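Local atomic coordinates of toxin-antitoxin system antitoxin MntA family (Shewanella oneidensis MR-1, PDB entry 6M6U), a protein that transfers AMP units from ATP onto a tyrosine of its cognate toxin HepT, up to three in succession, and thereby neutralises it. Residues Ser109-Gln112 with His113-Glu117; Trp94-Gln97 with Gln98-Glu101; Ala54-Glu57 with Leu58-Leu62. The protein carries 2 engineered substitutions. All coordinates share one frame; numbering follows the deposited sequence.

Contact 1 of 3, residues Ser109-Gln112 with His113-Glu117; sequences SMYQ and HLQAE
His113 reaches back one turn to Ser109 and grips its carbonyl twice. The backbone bond, His113 N to Ser109 O, is 3.0 Å long. The ring adds a second, more bent bond, ND1 to Ser109 O at 3.1 Å (143° at the hydrogen), which lands well above the carbonyl plane. With CG beside the backbone N (chi1 -79°) the imidazole lies back along the helix, and ND1 faces the carbonyl. This bond places the proton on ND1 and limits rotation of the ring; Ser109 OG lies in the ring plane, 3.9 Å from ND1. Three more i to i+4 backbone bonds, from Leu114 to Met110, Gln115 to Tyr111 and Ala116 to Gln112, complete the turn.

The other group of contacts is van der Waals. Gln115 lies obliquely against the Tyr111 ring, its amide plane 34° from that of the ring. Gln115 CG lies 3.4 Å from Tyr111 CE1, and the amide carbon CD follows at 3.7 Å from Tyr111 CZ. The bend at chi2 keeps the Gln115 amide beside the phenol. The two polar ends bond elsewhere: Tyr111 OH to Asp3 of a toxin subunit, Gln115 OE1 to Arg118 of the next turn.

Two further toxin subunits cover other faces. Gln112 NE2 donates to Asn55 and Pro66 of one; the His113 ring meets His102 of another, and Glu117 forms a salt bridge with Arg97 of that same subunit. The arrangement is that of side chains spaced i to i+4 along a regular alpha-helix, here the long C-terminal helix 97-125, which is important for binding the toxin.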
# COMPACT_ATOMS: atom_id res chain seq x y z
N SER E 109 -27.62 -13.58 -19.69
CA SER E 109 -27.60 -13.43 -21.14
C SER E 109 -26.40 -12.60 -21.59
O SER E 109 -25.65 -13.02 -22.48
CB SER E 109 -28.91 -12.80 -21.62
OG SER E 109 -28.87 -12.59 -23.01
N MET E 110 -26.22 -11.42 -21.00
CA MET E 110 -25.06 -10.59 -21.33
C MET E 110 -23.76 -11.33 -21.06
O MET E 110 -22.78 -11.17 -21.80
CB MET E 110 -25.10 -9.28 -20.53
CG MET E 110 -26.22 -8.34 -20.93
SD MET E 110 -26.19 -6.78 -20.04
CE MET E 110 -24.74 -6.00 -20.73
N TYR E 111 -23.72 -12.13 -19.99
CA TYR E 111 -22.49 -12.85 -19.68
C TYR E 111 -22.22 -13.94 -20.70
O TYR E 111 -21.07 -14.17 -21.09
CB TYR E 111 -22.54 -13.42 -18.26
CG TYR E 111 -21.24 -14.07 -17.85
CD1 TYR E 111 -21.06 -15.44 -17.98
CD2 TYR E 111 -20.19 -13.31 -17.34
CE1 TYR E 111 -19.87 -16.04 -17.61
CE2 TYR E 111 -19.00 -13.90 -16.96
CZ TYR E 111 -18.85 -15.27 -17.11
OH TYR E 111 -17.66 -15.87 -16.75
N GLN E 112 -23.27 -14.63 -21.15
CA GLN E 112 -23.09 -15.66 -22.16
C GLN E 112 -22.58 -15.08 -23.47
O GLN E 112 -21.68 -15.65 -24.10
CB GLN E 112 -24.39 -16.43 -22.36
CG GLN E 112 -24.70 -17.36 -21.20
CD GLN E 112 -26.06 -18.01 -21.31
OE1 GLN E 112 -26.85 -17.69 -22.18
NE2 GLN E 112 -26.33 -18.95 -20.41
N HIS E 113 -23.12 -13.92 -23.88
CA HIS E 113 -22.62 -13.27 -25.09
C HIS E 113 -21.19 -12.77 -24.90
O HIS E 113 -20.40 -12.78 -25.85
CB HIS E 113 -23.52 -12.11 -25.49
CG HIS E 113 -24.77 -12.54 -26.20
ND1 HIS E 113 -25.99 -12.61 -25.58
CD2 HIS E 113 -24.97 -12.91 -27.49
CE1 HIS E 113 -26.90 -13.01 -26.45
NE2 HIS E 113 -26.31 -13.20 -27.62
N LEU E 114 -20.84 -12.32 -23.69
CA LEU E 114 -19.47 -11.89 -23.44
C LEU E 114 -18.50 -13.06 -23.52
O LEU E 114 -17.41 -12.93 -24.08
CB LEU E 114 -19.37 -11.21 -22.07
CG LEU E 114 -17.93 -10.84 -21.72
CD1 LEU E 114 -17.38 -9.79 -22.69
CD2 LEU E 114 -17.79 -10.39 -20.26
N GLN E 115 -18.89 -14.22 -22.98
CA GLN E 115 -18.02 -15.39 -23.01
C GLN E 115 -17.70 -15.82 -24.44
O GLN E 115 -16.55 -16.16 -24.75
CB GLN E 115 -18.66 -16.55 -22.24
CG GLN E 115 -18.59 -16.38 -20.74
CD GLN E 115 -17.17 -16.44 -20.21
OE1 GLN E 115 -16.38 -15.52 -20.41
NE2 GLN E 115 -16.84 -17.53 -19.54
N ALA E 116 -18.71 -15.83 -25.32
CA ALA E 116 -18.44 -16.12 -26.72
C ALA E 116 -17.50 -15.08 -27.32
O ALA E 116 -16.57 -15.42 -28.06
CB ALA E 116 -19.75 -16.19 -27.51
N GLU E 117 -17.70 -13.80 -26.99
CA GLU E 117 -16.89 -12.73 -27.57
C GLU E 117 -15.43 -12.83 -27.15
O GLU E 117 -14.52 -12.54 -27.94
CB GLU E 117 -17.44 -11.36 -27.17
CG GLU E 117 -18.74 -10.96 -27.86
CD GLU E 117 -19.38 -9.74 -27.21
OE1 GLU E 117 -18.79 -9.21 -26.24
OE2 GLU E 117 -20.46 -9.32 -27.66

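Contact 2 of 3, residues Trp94-Gln97 with Gln98-Glu101; sequences WGTQ and QDDE
Thr96 and Gln97 lead the chain from extended into helical geometry, and the carbonyls of both are taken one turn on, Asp100 N bonding Thr96 O at 3.2 Å and Glu101 N bonding Gln97 O at 3.0 Å. Thr96 itself is the N-cap: its OG1 accepts from Asp99 N at 3.0 Å, in a fairly straight bond (163°). The hydroxyl can do this because it sits between the backbone N and the carbonyl carbon (chi1 67°), turned over the first turn. There OG1 also packs against the side chain of Asp99, 3.3 Å from its CB. Asp99, three residues after the N-cap, has its carboxylate near the helix start, where the helix dipole would be expected to suit a negative charge.

This cap opens helix 97-125, which follows directly on strand 91-94, outermost in the nucleotidyltransferase sheet within this chain, Gly95 and Thr96 forming the short link between them. Asp99 and Asp100 rest on Leu22 of the neighbouring strand 20-26.

On another side of the turn the amide of Gln97 reaches Glu101. Its NE2 gives a hydrogen bond to Glu101 OE1 at 3.0 Å, leaving within the amide plane but meeting the carboxylate from above, 37° out of its plane. The bend of Gln97 at chi2 brings this amide over to the carboxylate, and Gln97 CG touches the same oxygen at 3.3 Å. The other oxygen, Glu101 OE2, accepts from Asn2 of a toxin subunit, leaving the two oxygens with different partners. Asp100 runs alongside Gln97, pointing the same way, but its carboxylate is held by other residues: OD1 bonds Tyr24 OH on strand 20-26 and forms a salt bridge with Arg59 of that toxin subunit.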
# COMPACT_ATOMS: atom_id res chain seq x y z
N TRP E 94 -32.92 -8.14 -0.02
CA TRP E 94 -34.09 -7.28 -0.11
C TRP E 94 -34.47 -7.13 -1.58
O TRP E 94 -33.65 -7.35 -2.48
CB TRP E 94 -33.82 -5.91 0.53
CG TRP E 94 -35.03 -5.05 0.66
CD1 TRP E 94 -35.94 -5.04 1.68
CD2 TRP E 94 -35.48 -4.06 -0.27
NE1 TRP E 94 -36.92 -4.11 1.44
CE2 TRP E 94 -36.66 -3.49 0.25
CE3 TRP E 94 -34.99 -3.60 -1.50
CZ2 TRP E 94 -37.36 -2.49 -0.42
CZ3 TRP E 94 -35.69 -2.61 -2.16
CH2 TRP E 94 -36.86 -2.07 -1.62
N GLY E 95 -35.72 -6.76 -1.81
CA GLY E 95 -36.24 -6.57 -3.15
C GLY E 95 -37.18 -7.70 -3.57
O GLY E 95 -37.16 -8.80 -3.02
N THR E 96 -38.01 -7.40 -4.56
CA THR E 96 -38.98 -8.40 -5.01
C THR E 96 -38.28 -9.56 -5.71
O THR E 96 -37.16 -9.43 -6.23
CB THR E 96 -40.01 -7.78 -5.95
OG1 THR E 96 -39.37 -7.40 -7.18
CG2 THR E 96 -40.67 -6.57 -5.31
N GLN E 97 -38.96 -10.70 -5.73
CA GLN E 97 -38.45 -11.83 -6.50
C GLN E 97 -38.41 -11.51 -7.99
O GLN E 97 -37.51 -11.96 -8.70
CB GLN E 97 -39.30 -13.08 -6.23
CG GLN E 97 -38.79 -14.34 -6.92
CD GLN E 97 -37.43 -14.78 -6.40
OE1 GLN E 97 -37.14 -14.67 -5.20
NE2 GLN E 97 -36.59 -15.29 -7.30
N GLN E 98 -39.36 -10.70 -8.47
CA GLN E 98 -39.41 -10.42 -9.90
C GLN E 98 -38.26 -9.52 -10.34
O GLN E 98 -37.68 -9.72 -11.41
CB GLN E 98 -40.76 -9.80 -10.28
CG GLN E 98 -41.12 -9.98 -11.75
CD GLN E 98 -41.40 -11.44 -12.12
OE1 GLN E 98 -40.70 -12.02 -12.96
NE2 GLN E 98 -42.43 -12.02 -11.50
N ASP E 99 -37.91 -8.52 -9.52
CA ASP E 99 -36.75 -7.69 -9.85
C ASP E 99 -35.47 -8.52 -9.82
O ASP E 99 -34.55 -8.27 -10.61
CB ASP E 99 -36.64 -6.50 -8.90
CG ASP E 99 -37.61 -5.39 -9.25
OD1 ASP E 99 -38.20 -5.43 -10.35
OD2 ASP E 99 -37.76 -4.45 -8.44
N ASP E 100 -35.38 -9.50 -8.93
CA ASP E 100 -34.21 -10.36 -8.90
C ASP E 100 -34.11 -11.19 -10.17
O ASP E 100 -33.02 -11.42 -10.69
CB ASP E 100 -34.25 -11.27 -7.67
CG ASP E 100 -33.35 -12.49 -7.81
OD1 ASP E 100 -32.13 -12.37 -7.58
OD2 ASP E 100 -33.87 -13.58 -8.15
N GLU E 101 -35.25 -11.64 -10.69
CA GLU E 101 -35.24 -12.50 -11.87
C GLU E 101 -35.00 -11.70 -13.15
O GLU E 101 -34.29 -12.17 -14.05
CB GLU E 101 -36.54 -13.30 -11.94
CG GLU E 101 -36.68 -14.25 -10.76
CD GLU E 101 -38.08 -14.84 -10.61
OE1 GLU E 101 -38.23 -15.80 -9.82
OE2 GLU E 101 -39.01 -14.36 -11.29

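Contact 3 of 3, residues Ala54-Glu57 with Leu58-Leu62; sequences ARWE and LAQKL
Gln60 curls back over Trp56, one helical turn earlier. Its CB stands over the backbone, 3.7 Å from Glu57 O. CG comes next and lies squarely above the six-membered ring of the indole, 3.8 Å from its centroid and 7° off the normal, a CH-pi contact; it is also 3.2 Å from Trp56 O. The bend at chi2 (-39°) turns the amide back toward the carbonyl, with CD 3.8 Å from Trp56 CE2. At the tip, NE2 donates to Trp56 O at 3.1 Å in a bent bond (136°), while Gln60 N reaches the same oxygen from the opposite face of the carbonyl. NE2 also lies over one face of the indole, offset toward its rim, 3.1 Å from Trp56 NE1, two donors without a hydrogen bond.

Trp56 packs against Ile111 of a toxin subunit, whose His114 takes a hydrogen bond with Glu57 OE1. Leu58 and Ala59 pack on Leu72 of strand 70-74, in the beta-alpha-beta unit of the nucleotidyltransferase fold. One carbonyl serves two N-H donors with a CH-pi contact beside them, which would limit rotation of the Gln60 amide and hold it against the indole.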
# COMPACT_ATOMS: atom_id res chain seq x y z
N ALA E 54 -20.78 9.47 -3.53
CA ALA E 54 -21.80 9.20 -2.52
C ALA E 54 -21.89 7.71 -2.19
O ALA E 54 -22.18 7.34 -1.05
CB ALA E 54 -23.16 9.73 -2.99
N ARG E 55 -21.63 6.85 -3.17
CA ARG E 55 -21.65 5.41 -2.92
C ARG E 55 -20.46 5.00 -2.04
O ARG E 55 -20.62 4.21 -1.10
CB ARG E 55 -21.64 4.65 -4.25
CG ARG E 55 -21.53 3.14 -4.11
CD ARG E 55 -20.85 2.53 -5.31
NE ARG E 55 -19.67 3.33 -5.64
CZ ARG E 55 -18.47 3.16 -5.09
NH1 ARG E 55 -18.29 2.20 -4.19
NH2 ARG E 55 -17.47 3.94 -5.45
N TRP E 56 -19.27 5.52 -2.33
CA TRP E 56 -18.11 5.23 -1.49
C TRP E 56 -18.33 5.72 -0.07
O TRP E 56 -17.95 5.03 0.89
CB TRP E 56 -16.86 5.88 -2.08
CG TRP E 56 -15.60 5.56 -1.29
CD1 TRP E 56 -14.84 4.43 -1.39
CD2 TRP E 56 -14.97 6.38 -0.30
NE1 TRP E 56 -13.78 4.49 -0.52
CE2 TRP E 56 -13.83 5.68 0.16
CE3 TRP E 56 -15.25 7.64 0.24
CZ2 TRP E 56 -12.98 6.20 1.13
CZ3 TRP E 56 -14.40 8.16 1.21
CH2 TRP E 56 -13.28 7.44 1.65
N GLU E 57 -18.95 6.89 0.09
CA GLU E 57 -19.26 7.40 1.42
C GLU E 57 -20.24 6.48 2.14
O GLU E 57 -20.07 6.18 3.33
CB GLU E 57 -19.83 8.82 1.33
CG GLU E 57 -18.87 9.87 0.77
CD GLU E 57 -17.91 10.43 1.82
OE1 GLU E 57 -16.87 11.01 1.42
OE2 GLU E 57 -18.18 10.28 3.03
N LEU E 58 -21.27 6.01 1.43
CA LEU E 58 -22.22 5.10 2.05
C LEU E 58 -21.53 3.81 2.49
O LEU E 58 -21.82 3.30 3.58
CB LEU E 58 -23.37 4.80 1.08
CG LEU E 58 -24.43 3.83 1.58
CD1 LEU E 58 -24.94 4.27 2.95
CD2 LEU E 58 -25.58 3.76 0.59
N ALA E 59 -20.61 3.30 1.68
CA ALA E 59 -19.87 2.10 2.05
C ALA E 59 -19.13 2.30 3.36
O ALA E 59 -19.18 1.45 4.26
CB ALA E 59 -18.90 1.71 0.93
N GLN E 60 -18.43 3.44 3.50
CA GLN E 60 -17.70 3.69 4.74
C GLN E 60 -18.66 3.88 5.91
O GLN E 60 -18.32 3.54 7.05
CB GLN E 60 -16.79 4.91 4.60
CG GLN E 60 -15.93 4.93 3.34
CD GLN E 60 -15.40 3.56 2.95
OE1 GLN E 60 -14.88 2.82 3.79
NE2 GLN E 60 -15.52 3.21 1.67
N LYS E 61 -19.87 4.40 5.66
CA LYS E 61 -20.84 4.48 6.75
C LYS E 61 -21.31 3.09 7.16
O LYS E 61 -21.46 2.82 8.36
CB LYS E 61 -22.03 5.36 6.36
CG LYS E 61 -22.87 5.76 7.57
CD LYS E 61 -24.17 6.47 7.19
CE LYS E 61 -23.99 7.37 5.98
NZ LYS E 61 -23.29 8.63 6.33
N LEU E 62 -21.54 2.20 6.20
CA LEU E 62 -21.79 0.80 6.55
C LEU E 62 -20.58 0.19 7.24
O LEU E 62 -20.72 -0.53 8.23
CB LEU E 62 -22.14 -0.01 5.30
CG LEU E 62 -23.62 -0.19 5.00
CD1 LEU E 62 -24.23 1.12 4.56
CD2 LEU E 62 -23.83 -1.27 3.95

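Along the chain contact 3 comes first, on helix 52-66, then contact 2 at the start of helix 97-125, and contact 1 farther along that same helix. Contacts 1 and 2 have centres about 23 Å apart, as do contacts 2 and 3, while contacts 1 and 3 are about 31 Å apart on opposite sides of the chain's centre; none touches another. Contact 3 packs against strand 70-74 and helix 6-16, contact 2 against strand 20-26 and contact 1 against helix 80-89. All three reach toxin subunits, in keeping with the importance of both helices for toxin binding.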